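Acyl-CoA thioesterase (Alicyclobacillus acidocaldarius subsp. acidocaldarius, PDB 3RQB) is of unknown detailed function but adopts a double hotdog fold and probably hydrolyses acyl-CoA thioesters. Local coordinates at residues 42-47 against 96-101; 170-175 against 248-253. One frame throughout, in Å; residues are numbered along the deposited sequence.

Interaction 1: 42-47 against 96-101; sequences GITAAT and LTMMQD
The helix of the N-terminal hotdog domain, 41-53, rests on its antiparallel strands partly through one long side chain, that of Met98 on strand 91-100. Present as selenomethionine, Met98 points toward the helix and ends against two threonines about one helical turn apart. Its CE methyl lies 4.0 Å from CG2 of Thr44 and 4.0 Å from CG2 of Thr47. The chain leaves the strand with CG anti to the backbone N (chi1 173°), runs on extended to SE and bends there (chi3 -57°), which brings the methyl to both threonines; the Met98 and Thr47 side chains cross at about a right angle. This is the hotdog layout, a helix as the sausage in a bun of curved strands, and here only methyl groups touch between 42-47 and 96-101. Each threonine hydroxyl bonds to a backbone carbonyl nearby: Thr47 OG1 to Ile43 O at 2.9 Å, on the face of that carbonyl opposite to the one Thr47 N approaches, and Thr44 OG1 to Phe40 O. A serine in place of Thr47 would lack CG2 and is likely to leave the Met98 methyl with one apolar neighbour fewer on the helix. Ile80 of strand 77-87 also touches Thr47, and Val105 and Met48 touch Met98.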
loop_
_atom_site.group_PDB
_atom_site.type_symbol
_atom_site.label_atom_id
_atom_site.label_comp_id
_atom_site.label_asym_id
_atom_site.label_seq_id
_atom_site.Cartn_x
_atom_site.Cartn_y
_atom_site.Cartn_z
ATOM N N GLY B 42 12.263 8.150 -1.788
ATOM C CA GLY B 42 12.076 7.591 -3.112
ATOM C C GLY B 42 13.341 6.927 -3.605
ATOM O O GLY B 42 13.298 5.965 -4.379
ATOM N N ILE B 43 14.481 7.443 -3.161
ATOM C CA ILE B 43 15.740 6.866 -3.588
ATOM C C ILE B 43 16.007 5.581 -2.834
ATOM O O ILE B 43 16.538 4.615 -3.391
ATOM C CB ILE B 43 16.909 7.813 -3.377
ATOM C CG1 ILE B 43 17.926 7.576 -4.484
ATOM C CG2 ILE B 43 17.526 7.606 -1.996
ATOM C CD1 ILE B 43 17.267 7.307 -5.823
ATOM N N THR B 44 15.634 5.578 -1.561
ATOM C CA THR B 44 15.807 4.409 -0.723
ATOM C C THR B 44 14.944 3.278 -1.251
ATOM O O THR B 44 15.330 2.115 -1.214
ATOM C CB THR B 44 15.386 4.698 0.714
ATOM O OG1 THR B 44 16.126 5.817 1.216
ATOM C CG2 THR B 44 15.632 3.476 1.587
ATOM N N ALA B 45 13.764 3.632 -1.738
ATOM C CA ALA B 45 12.816 2.645 -2.242
ATOM C C ALA B 45 13.247 2.120 -3.606
ATOM O O ALA B 45 13.150 0.920 -3.863
ATOM C CB ALA B 45 11.399 3.233 -2.301
ATOM N N ALA B 46 13.711 3.022 -4.474
ATOM C CA ALA B 46 14.273 2.641 -5.769
ATOM C C ALA B 46 15.418 1.668 -5.522
ATOM O O ALA B 46 15.461 0.573 -6.081
ATOM C CB ALA B 46 14.766 3.864 -6.512
ATOM N N THR B 47 16.331 2.065 -4.647
ATOM C CA THR B 47 17.373 1.159 -4.182
ATOM C C THR B 47 16.848 -0.210 -3.710
ATOM O O THR B 47 17.377 -1.235 -4.108
ATOM C CB THR B 47 18.189 1.802 -3.062
ATOM O OG1 THR B 47 18.929 2.901 -3.600
ATOM C CG2 THR B 47 19.145 0.791 -2.476
ATOM N N LEU B 96 12.896 -8.124 1.415
ATOM C CA LEU B 96 14.178 -7.434 1.492
ATOM C C LEU B 96 14.405 -6.681 2.785
ATOM O O LEU B 96 13.470 -6.211 3.449
ATOM C CB LEU B 96 14.367 -6.484 0.314
ATOM C CG LEU B 96 13.952 -7.018 -1.051
ATOM C CD1 LEU B 96 12.483 -6.712 -1.296
ATOM C CD2 LEU B 96 14.808 -6.402 -2.128
ATOM N N THR B 97 15.684 -6.583 3.126
ATOM C CA THR B 97 16.126 -5.982 4.366
ATOM C C THR B 97 17.418 -5.210 4.142
ATOM O O THR B 97 18.364 -5.732 3.546
ATOM C CB THR B 97 16.361 -7.079 5.411
ATOM O OG1 THR B 97 15.219 -7.952 5.449
ATOM C CG2 THR B 97 16.596 -6.471 6.782
HETATM N N MSE B 98 17.463 -3.976 4.632
HETATM C CA MSE B 98 18.659 -3.145 4.522
HETATM C C MSE B 98 19.258 -2.876 5.898
HETATM O O MSE B 98 18.583 -2.350 6.778
HETATM C CB MSE B 98 18.344 -1.819 3.824
HETATM C CG MSE B 98 19.517 -0.839 3.824
HETATM SE SE MSE B 98 19.033 0.953 3.227
HETATM C CE MSE B 98 18.315 0.513 1.435
HETATM N N MSE B 99 20.527 -3.233 6.073
HETATM C CA MSE B 99 21.214 -3.043 7.348
HETATM C C MSE B 99 22.429 -2.138 7.243
HETATM O O MSE B 99 23.156 -2.180 6.259
HETATM C CB MSE B 99 21.643 -4.394 7.920
HETATM C CG MSE B 99 20.496 -5.191 8.502
HETATM SE SE MSE B 99 20.792 -7.108 8.413
HETATM C CE MSE B 99 20.867 -7.326 6.458
ATOM N N GLN B 100 22.626 -1.319 8.270
ATOM C CA GLN B 100 23.864 -0.564 8.466
ATOM C C GLN B 100 24.338 -0.794 9.888
ATOM O O GLN B 100 23.546 -0.682 10.829
ATOM C CB GLN B 100 23.619 0.925 8.294
ATOM C CG GLN B 100 23.751 1.415 6.896
ATOM C CD GLN B 100 23.244 2.823 6.766
ATOM O OE1 GLN B 100 22.359 3.242 7.518
ATOM N NE2 GLN B 100 23.806 3.574 5.821
ATOM N N ASP B 101 25.620 -1.103 10.058
ATOM C CA ASP B 101 26.159 -1.319 11.397
ATOM C C ASP B 101 25.365 -2.396 12.141
ATOM O O ASP B 101 25.073 -2.247 13.330
ATOM C CB ASP B 101 26.125 -0.021 12.216
ATOM C CG ASP B 101 26.746 1.154 11.484
ATOM O OD1 ASP B 101 27.993 1.201 11.395
ATOM O OD2 ASP B 101 25.986 2.038 11.014
#

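Interaction 2: 170-175 against 248-253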
loop_
_atom_site.group_PDB
_atom_site.type_symbol
_atom_site.label_atom_id
_atom_site.label_comp_id
_atom_site.label_asym_id
_atom_site.label_seq_id
_atom_site.Cartn_x
_atom_site.Cartn_y
_atom_site.Cartn_z
ATOM N N GLN B 170 1.459 18.090 -10.442
ATOM C CA GLN B 170 2.749 18.565 -10.921
ATOM C C GLN B 170 3.280 17.817 -12.138
ATOM O O GLN B 170 3.058 16.614 -12.308
ATOM C CB GLN B 170 3.784 18.517 -9.797
ATOM C CG GLN B 170 4.194 17.115 -9.382
ATOM C CD GLN B 170 4.817 17.088 -7.991
ATOM O OE1 GLN B 170 4.496 17.924 -7.138
ATOM N NE2 GLN B 170 5.712 16.121 -7.755
ATOM N N TRP B 171 3.986 18.550 -12.987
ATOM C CA TRP B 171 4.795 17.926 -14.009
ATOM C C TRP B 171 6.127 17.644 -13.359
ATOM O O TRP B 171 6.670 18.483 -12.635
ATOM C CB TRP B 171 4.989 18.856 -15.201
ATOM C CG TRP B 171 3.738 19.095 -15.982
ATOM C CD1 TRP B 171 3.033 20.264 -16.071
ATOM C CD2 TRP B 171 3.037 18.139 -16.786
ATOM N NE1 TRP B 171 1.938 20.095 -16.881
ATOM C CE2 TRP B 171 1.916 18.802 -17.335
ATOM C CE3 TRP B 171 3.246 16.787 -17.095
ATOM C CZ2 TRP B 171 1.003 18.156 -18.179
ATOM C CZ3 TRP B 171 2.341 16.145 -17.934
ATOM C CH2 TRP B 171 1.233 16.833 -18.464
HETATM N N MSE B 172 6.648 16.452 -13.606
HETATM C CA MSE B 172 7.911 16.056 -13.013
HETATM C C MSE B 172 8.647 15.066 -13.907
HETATM O O MSE B 172 8.036 14.241 -14.601
HETATM C CB MSE B 172 7.660 15.418 -11.648
HETATM C CG MSE B 172 6.916 14.104 -11.764
HETATM SE SE MSE B 172 5.883 13.622 -10.202
HETATM C CE MSE B 172 4.938 12.097 -10.954
ATOM N N ARG B 173 9.970 15.156 -13.867
ATOM C CA ARG B 173 10.845 14.210 -14.529
ATOM C C ARG B 173 12.155 14.196 -13.770
ATOM O O ARG B 173 12.402 15.059 -12.929
ATOM C CB ARG B 173 11.077 14.594 -15.988
ATOM C CG ARG B 173 11.866 15.873 -16.178
ATOM C CD ARG B 173 12.353 15.989 -17.615
ATOM N NE ARG B 173 12.849 17.327 -17.941
ATOM C CZ ARG B 173 14.000 17.827 -17.497
ATOM N NH1 ARG B 173 14.764 17.103 -16.688
ATOM N NH2 ARG B 173 14.387 19.049 -17.852
ATOM N N ASP B 174 12.974 13.186 -14.024
ATOM C CA ASP B 174 14.347 13.209 -13.548
ATOM C C ASP B 174 15.018 14.435 -14.123
ATOM O O ASP B 174 14.763 14.812 -15.265
ATOM C CB ASP B 174 15.114 11.980 -14.031
ATOM C CG ASP B 174 14.474 10.675 -13.588
ATOM O OD1 ASP B 174 13.955 9.930 -14.458
ATOM O OD2 ASP B 174 14.495 10.400 -12.367
ATOM N N ASP B 175 15.862 15.069 -13.325
ATOM C CA ASP B 175 16.797 16.034 -13.867
ATOM C C ASP B 175 18.180 15.619 -13.378
ATOM O O ASP B 175 18.325 15.161 -12.244
ATOM C CB ASP B 175 16.455 17.454 -13.391
ATOM C CG ASP B 175 17.190 18.541 -14.187
ATOM O OD1 ASP B 175 17.169 18.490 -15.444
ATOM O OD2 ASP B 175 17.789 19.445 -13.554
ATOM N N GLY B 248 -1.657 8.809 -4.361
ATOM C CA GLY B 248 -1.231 9.474 -5.571
ATOM C C GLY B 248 -1.190 8.616 -6.813
ATOM O O GLY B 248 -1.068 7.394 -6.733
ATOM N N GLU B 249 -1.283 9.281 -7.964
ATOM C CA GLU B 249 -1.247 8.632 -9.270
ATOM C C GLU B 249 -0.241 9.312 -10.180
ATOM O O GLU B 249 0.025 10.503 -10.039
ATOM C CB GLU B 249 -2.608 8.723 -9.928
ATOM C CG GLU B 249 -3.728 8.401 -8.986
ATOM C CD GLU B 249 -4.980 9.182 -9.300
ATOM O OE1 GLU B 249 -5.007 9.887 -10.340
ATOM O OE2 GLU B 249 -5.933 9.094 -8.493
ATOM N N VAL B 250 0.310 8.554 -11.125
ATOM C CA VAL B 250 1.243 9.117 -12.093
ATOM C C VAL B 250 0.818 8.796 -13.506
ATOM O O VAL B 250 0.665 7.630 -13.867
ATOM C CB VAL B 250 2.669 8.600 -11.893
ATOM C CG1 VAL B 250 3.622 9.357 -12.815
ATOM C CG2 VAL B 250 3.092 8.779 -10.449
ATOM N N TRP B 251 0.645 9.835 -14.312
ATOM C CA TRP B 251 0.134 9.653 -15.661
ATOM C C TRP B 251 1.159 10.020 -16.719
ATOM O O TRP B 251 2.046 10.860 -16.495
ATOM C CB TRP B 251 -1.097 10.528 -15.890
ATOM C CG TRP B 251 -2.191 10.403 -14.874
ATOM C CD1 TRP B 251 -2.227 10.965 -13.632
ATOM C CD2 TRP B 251 -3.439 9.712 -15.039
ATOM N NE1 TRP B 251 -3.410 10.652 -13.006
ATOM C CE2 TRP B 251 -4.171 9.885 -13.850
ATOM C CE3 TRP B 251 -3.999 8.954 -16.075
ATOM C CZ2 TRP B 251 -5.436 9.324 -13.668
ATOM C CZ3 TRP B 251 -5.248 8.397 -15.890
ATOM C CH2 TRP B 251 -5.954 8.585 -14.697
ATOM N N SER B 252 1.021 9.380 -17.877
ATOM C CA SER B 252 1.766 9.757 -19.072
ATOM C C SER B 252 1.098 10.960 -19.699
ATOM O O SER B 252 -0.089 11.189 -19.483
ATOM C CB SER B 252 1.782 8.629 -20.092
ATOM O OG SER B 252 0.552 8.591 -20.793
ATOM N N GLN B 253 1.855 11.726 -20.475
ATOM C CA GLN B 253 1.297 12.874 -21.178
ATOM C C GLN B 253 0.150 12.469 -22.124
ATOM O O GLN B 253 -0.683 13.300 -22.496
ATOM C CB GLN B 253 2.401 13.651 -21.915
ATOM C CG GLN B 253 3.483 14.218 -20.989
ATOM C CD GLN B 253 4.286 15.339 -21.624
ATOM O OE1 GLN B 253 3.725 16.207 -22.295
ATOM N NE2 GLN B 253 5.605 15.333 -21.408
#
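Met172, a selenomethionine on strand 168-174, overlaps the forked end of Val250 on strand 243-251, its CE methyl 3.6 Å from CG1 and 3.8 Å from CG2 of that valine. CG of Met172 sits between the backbone N and carbonyl carbon (chi1 67°), and from there the chain runs extended, carrying the methyl across to both branches of the valine. The two strands are not neighbours: strand 230-240 runs between them, and its Leu230 touches Val250 while its backbone pairs with Met172. A second contact forms where Trp171 meets Gln253, in the loop that follows strand 243-251. There the six-membered part of the indole reaches the aliphatic portion of the glutamine, CZ3 of Trp171 lying 3.8 Å from CG of Gln253, with ring and amide planes 55° apart. Indole NE1 donates to Pro130 O; the contact with Gln253 is carbon to carbon. Beside the contact Arg173 NH1 holds Asp175 OD1 in a salt bridge of 3.0 Å, in the guanidinium plane, and also donates to Asp174 O. Met172 and Val250 thus meet across strand 230-240, the intervening member of the curved antiparallel strands that form the bun of the C-terminal hotdog domain.

How the interactions relate
Interactions 1 and 2 belong to different hotdog halves of the chain, 42-47 with 96-101 in the N-terminal and 170-175 with 248-253 in the C-terminal acyl-CoA thioesterase domain. Their centres are 23 Å apart and flank the middle of the molecule, with nearest atoms about 8 Å from each other. Interaction 1 is complete in sequence before interaction 2 begins. The strands continue from one domain to the other where 61-69 pairs antiparallel with 206-215, as expected of a double hotdog. Both use a selenomethionine methyl, but interaction 1 joins helix to strand, whereas in interaction 2 the methyl joins two strands across a third.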